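Periplasmic beta-glucosidase (PDB 6R5T) probably hydrolyses terminal, non-reducing beta-D-glucosyl residues with release of beta-D-glucose, as a periplasmic glycoside hydrolase of family 3. Local coordinates at residues A[108-122]-A[160-174]. The protein carries 1 engineered substitution. Numbering follows the deposited sequence.
Sequences RISALEASADGLDMS and YQGSNLAAPDSIMAA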
# COMPACT_ATOMS: atom_id res chain seq x y z
N ARG A 108 0.81 -25.40 -24.14
CA ARG A 108 0.54 -26.25 -25.34
C ARG A 108 -0.29 -27.45 -24.93
O ARG A 108 -1.32 -27.76 -25.58
CB ARG A 108 1.83 -26.69 -26.03
CG ARG A 108 1.58 -27.57 -27.26
CD ARG A 108 1.45 -26.76 -28.54
NE ARG A 108 0.30 -25.86 -28.66
CZ ARG A 108 -0.97 -26.20 -28.93
NH1 ARG A 108 -1.33 -27.47 -29.15
NH2 ARG A 108 -1.89 -25.25 -29.03
N ILE A 109 0.14 -28.17 -23.90
CA ILE A 109 -0.59 -29.35 -23.43
C ILE A 109 -1.96 -28.92 -22.93
O ILE A 109 -2.97 -29.65 -23.15
CB ILE A 109 0.21 -30.09 -22.35
CG1 ILE A 109 1.50 -30.66 -22.94
CG2 ILE A 109 -0.63 -31.10 -21.63
CD1 ILE A 109 1.29 -31.80 -23.88
N SER A 110 -2.05 -27.81 -22.22
CA SER A 110 -3.37 -27.32 -21.74
C SER A 110 -4.31 -27.13 -22.95
O SER A 110 -5.46 -27.48 -22.90
CB SER A 110 -3.22 -25.99 -21.01
OG SER A 110 -2.47 -26.12 -19.81
N ALA A 111 -3.80 -26.50 -23.98
CA ALA A 111 -4.60 -26.19 -25.19
C ALA A 111 -4.99 -27.49 -25.89
O ALA A 111 -6.15 -27.64 -26.30
CB ALA A 111 -3.82 -25.31 -26.11
N LEU A 112 -4.04 -28.40 -26.01
CA LEU A 112 -4.27 -29.75 -26.62
C LEU A 112 -5.41 -30.42 -25.87
O LEU A 112 -6.40 -30.90 -26.47
CB LEU A 112 -2.98 -30.57 -26.50
CG LEU A 112 -3.00 -31.96 -27.13
CD1 LEU A 112 -1.56 -32.44 -27.38
CD2 LEU A 112 -3.74 -32.93 -26.24
N GLU A 113 -5.34 -30.47 -24.53
CA GLU A 113 -6.36 -31.16 -23.73
C GLU A 113 -7.72 -30.43 -23.76
O GLU A 113 -8.76 -31.07 -23.79
CB GLU A 113 -5.92 -31.36 -22.29
CG GLU A 113 -4.76 -32.33 -22.12
CD GLU A 113 -4.48 -32.61 -20.68
OE1 GLU A 113 -5.03 -31.85 -19.78
OE2 GLU A 113 -3.73 -33.58 -20.41
N ALA A 114 -7.73 -29.09 -23.75
CA ALA A 114 -8.99 -28.35 -23.70
C ALA A 114 -9.71 -28.47 -25.06
O ALA A 114 -10.92 -28.76 -25.07
CB ALA A 114 -8.71 -26.91 -23.30
N SER A 115 -8.96 -28.30 -26.14
CA SER A 115 -9.50 -28.41 -27.52
C SER A 115 -9.91 -29.87 -27.76
O SER A 115 -10.96 -30.10 -28.43
CB SER A 115 -8.51 -27.89 -28.53
OG SER A 115 -7.29 -28.68 -28.55
N ALA A 116 -9.22 -30.84 -27.14
CA ALA A 116 -9.60 -32.28 -27.25
C ALA A 116 -10.97 -32.51 -26.64
O ALA A 116 -11.66 -33.48 -27.05
CB ALA A 116 -8.57 -33.18 -26.59
N ASP A 117 -11.40 -31.67 -25.71
CA ASP A 117 -12.73 -31.75 -25.07
C ASP A 117 -13.73 -30.81 -25.75
O ASP A 117 -14.87 -30.80 -25.29
CB ASP A 117 -12.65 -31.47 -23.57
CG ASP A 117 -11.95 -32.58 -22.79
OD1 ASP A 117 -11.88 -33.75 -23.31
OD2 ASP A 117 -11.53 -32.32 -21.64
N GLY A 118 -13.31 -30.08 -26.80
CA GLY A 118 -14.24 -29.23 -27.56
C GLY A 118 -14.18 -27.77 -27.22
O GLY A 118 -14.88 -26.95 -27.85
N LEU A 119 -13.33 -27.38 -26.26
CA LEU A 119 -13.18 -25.93 -25.98
C LEU A 119 -12.42 -25.16 -27.06
O LEU A 119 -11.44 -25.65 -27.61
CB LEU A 119 -12.47 -25.78 -24.63
CG LEU A 119 -13.34 -26.22 -23.46
CD1 LEU A 119 -12.46 -26.53 -22.24
CD2 LEU A 119 -14.45 -25.20 -23.14
N ASP A 120 -12.82 -23.90 -27.30
CA ASP A 120 -12.22 -23.02 -28.30
C ASP A 120 -11.37 -21.92 -27.67
O ASP A 120 -10.64 -21.27 -28.39
CB ASP A 120 -13.29 -22.28 -29.10
CG ASP A 120 -14.35 -23.16 -29.73
OD1 ASP A 120 -13.94 -24.01 -30.57
OD2 ASP A 120 -15.52 -23.09 -29.31
N MET A 121 -11.56 -21.65 -26.37
CA MET A 121 -11.00 -20.42 -25.76
C MET A 121 -10.70 -20.67 -24.28
O MET A 121 -11.47 -21.32 -23.59
CB MET A 121 -11.96 -19.25 -25.91
CG MET A 121 -11.45 -17.99 -25.19
SD MET A 121 -12.67 -16.63 -25.21
CE MET A 121 -12.56 -16.16 -26.92
N SER A 122 -9.57 -20.14 -23.84
CA SER A 122 -9.30 -20.04 -22.39
C SER A 122 -9.26 -18.57 -21.97
O SER A 122 -8.64 -17.75 -22.65
CB SER A 122 -8.01 -20.72 -22.02
OG SER A 122 -7.84 -20.63 -20.59
N TYR A 160 -0.79 -21.34 -26.80
CA TYR A 160 -2.22 -21.68 -26.87
C TYR A 160 -2.69 -21.65 -28.32
O TYR A 160 -3.41 -22.58 -28.74
CB TYR A 160 -3.07 -20.69 -26.06
CG TYR A 160 -3.02 -20.80 -24.55
CD1 TYR A 160 -2.94 -22.00 -23.88
CD2 TYR A 160 -3.22 -19.68 -23.76
CE1 TYR A 160 -3.02 -22.11 -22.50
CE2 TYR A 160 -3.25 -19.75 -22.37
CZ TYR A 160 -3.20 -20.97 -21.74
OH TYR A 160 -3.28 -21.08 -20.38
N GLN A 161 -2.33 -20.60 -29.06
CA GLN A 161 -2.99 -20.30 -30.36
C GLN A 161 -2.29 -21.02 -31.52
O GLN A 161 -2.93 -21.16 -32.60
CB GLN A 161 -3.06 -18.80 -30.58
CG GLN A 161 -3.84 -18.10 -29.47
CD GLN A 161 -4.31 -16.70 -29.80
OE1 GLN A 161 -5.28 -16.20 -29.21
NE2 GLN A 161 -3.60 -16.04 -30.71
N GLY A 162 -1.06 -21.47 -31.31
CA GLY A 162 -0.31 -22.21 -32.36
C GLY A 162 -0.07 -21.36 -33.60
O GLY A 162 -0.18 -20.12 -33.57
N SER A 163 0.21 -22.01 -34.72
CA SER A 163 0.43 -21.30 -36.01
C SER A 163 -0.92 -20.98 -36.67
O SER A 163 -0.93 -20.10 -37.52
CB SER A 163 1.31 -22.10 -36.96
OG SER A 163 0.74 -23.37 -37.18
N ASN A 164 -2.02 -21.57 -36.20
CA ASN A 164 -3.34 -21.36 -36.83
C ASN A 164 -4.44 -21.54 -35.79
O ASN A 164 -4.58 -22.66 -35.23
CB ASN A 164 -3.46 -22.30 -38.03
CG ASN A 164 -4.76 -22.17 -38.79
OD1 ASN A 164 -5.67 -21.43 -38.41
ND2 ASN A 164 -4.87 -22.94 -39.86
N LEU A 165 -5.19 -20.48 -35.55
CA LEU A 165 -6.31 -20.49 -34.57
C LEU A 165 -7.41 -21.45 -34.99
O LEU A 165 -8.21 -21.81 -34.13
CB LEU A 165 -6.87 -19.08 -34.35
CG LEU A 165 -6.22 -18.29 -33.23
CD1 LEU A 165 -6.68 -16.85 -33.25
CD2 LEU A 165 -6.52 -18.94 -31.89
N ALA A 166 -7.45 -21.91 -36.26
CA ALA A 166 -8.48 -22.86 -36.71
C ALA A 166 -8.01 -24.31 -36.47
O ALA A 166 -8.83 -25.25 -36.57
CB ALA A 166 -8.80 -22.58 -38.17
N ALA A 167 -6.76 -24.52 -36.06
CA ALA A 167 -6.28 -25.89 -35.82
C ALA A 167 -7.10 -26.51 -34.72
O ALA A 167 -7.40 -25.84 -33.71
CB ALA A 167 -4.81 -25.95 -35.47
N PRO A 168 -7.43 -27.80 -34.82
CA PRO A 168 -8.20 -28.45 -33.79
C PRO A 168 -7.46 -28.63 -32.46
O PRO A 168 -8.11 -28.98 -31.54
CB PRO A 168 -8.53 -29.85 -34.33
CG PRO A 168 -8.04 -29.88 -35.76
CD PRO A 168 -7.14 -28.69 -35.97
N ASP A 169 -6.15 -28.41 -32.41
CA ASP A 169 -5.43 -28.50 -31.12
C ASP A 169 -5.03 -27.09 -30.64
O ASP A 169 -4.15 -27.01 -29.77
CB ASP A 169 -4.25 -29.44 -31.23
CG ASP A 169 -3.22 -29.07 -32.28
OD1 ASP A 169 -3.46 -28.13 -33.11
OD2 ASP A 169 -2.17 -29.73 -32.28
N SER A 170 -5.59 -26.04 -31.23
CA SER A 170 -5.39 -24.63 -30.81
C SER A 170 -6.60 -24.20 -29.99
O SER A 170 -7.73 -24.64 -30.27
CB SER A 170 -5.19 -23.70 -31.98
OG SER A 170 -3.95 -23.93 -32.62
N ILE A 171 -6.40 -23.22 -29.11
CA ILE A 171 -7.49 -22.45 -28.47
C ILE A 171 -7.10 -20.98 -28.57
O ILE A 171 -5.88 -20.63 -28.60
CB ILE A 171 -7.77 -22.86 -27.02
CG1 ILE A 171 -6.57 -22.55 -26.10
CG2 ILE A 171 -8.21 -24.31 -26.96
CD1 ILE A 171 -6.77 -22.95 -24.66
N MET A 172 -8.09 -20.12 -28.50
CA MET A 172 -7.85 -18.66 -28.46
C MET A 172 -7.52 -18.26 -27.02
O MET A 172 -8.12 -18.78 -26.07
CB MET A 172 -9.09 -17.89 -28.90
CG MET A 172 -8.92 -16.42 -28.84
SD MET A 172 -10.30 -15.49 -29.63
CE MET A 172 -10.00 -15.94 -31.34
N ALA A 173 -6.56 -17.36 -26.87
CA ALA A 173 -6.16 -16.81 -25.55
C ALA A 173 -7.01 -15.54 -25.35
O ALA A 173 -7.04 -14.67 -26.23
CB ALA A 173 -4.71 -16.44 -25.54
N ALA A 174 -7.66 -15.43 -24.21
CA ALA A 174 -8.29 -14.20 -23.72
C ALA A 174 -7.43 -13.72 -22.53
O ALA A 174 -7.63 -14.18 -21.44
CB ALA A 174 -9.74 -14.44 -23.33
O HOH W 1 -2.48 -23.36 -19.13
O HOH W 2 -10.37 -31.20 -30.92
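I171 carries the apolar part of this contact, wedged between helix 100-116 and the strand 121-122 that follows it. Its CB lies 3.6 Å from D120 O. There the side chain forks: with chi1 at 65°, CG1 sits between the backbone N and the carbonyl carbon, while CG2 lies anti to that carbon. CG1 meets the CB of A111 at 3.9 Å, and CG2 turns the other way, to L119 O and S115 CB. A chi2 of -179° extends the outer arm and sets CD1 3.7 Å from S122 CB. One branched side chain thereby touches helix, connecting loop and strand. A111 also presents its CB to the edge of the Y160 ring, whose hydroxyl hydrogen-bonds with S124 OG and shares a water with S110 OG, itself bonded to S106 O.

R108, its chain bent at chi2 and chi3, brings its guanidinium end-on to the backbone oxygen of D169; NH1 (2.9 Å) and NH2 share that single acceptor, which lies in the guanidinium plane. The D169 carboxylate, turned 62° from this plane, adds only a long charge interaction. R108 NE is held by A159 O, which further fixes the group's orientation.

Between the strands, M172 N donates to D120 O at 2.8 Å, S122 N to M172 O and A174 N to S122 O, the three bonds defining a parallel pairing. M121 and M172 run side by side from one face of this sheet, and M121 CE touches M172 SD at 3.6 Å. Two neighbouring parallel strands, 121-122 and 172-178, each preceded by its helix (100-116 and 146-161), are successive alpha-beta steps of a TIM barrel, here the N-terminal domain of a family 3 glycoside hydrolase.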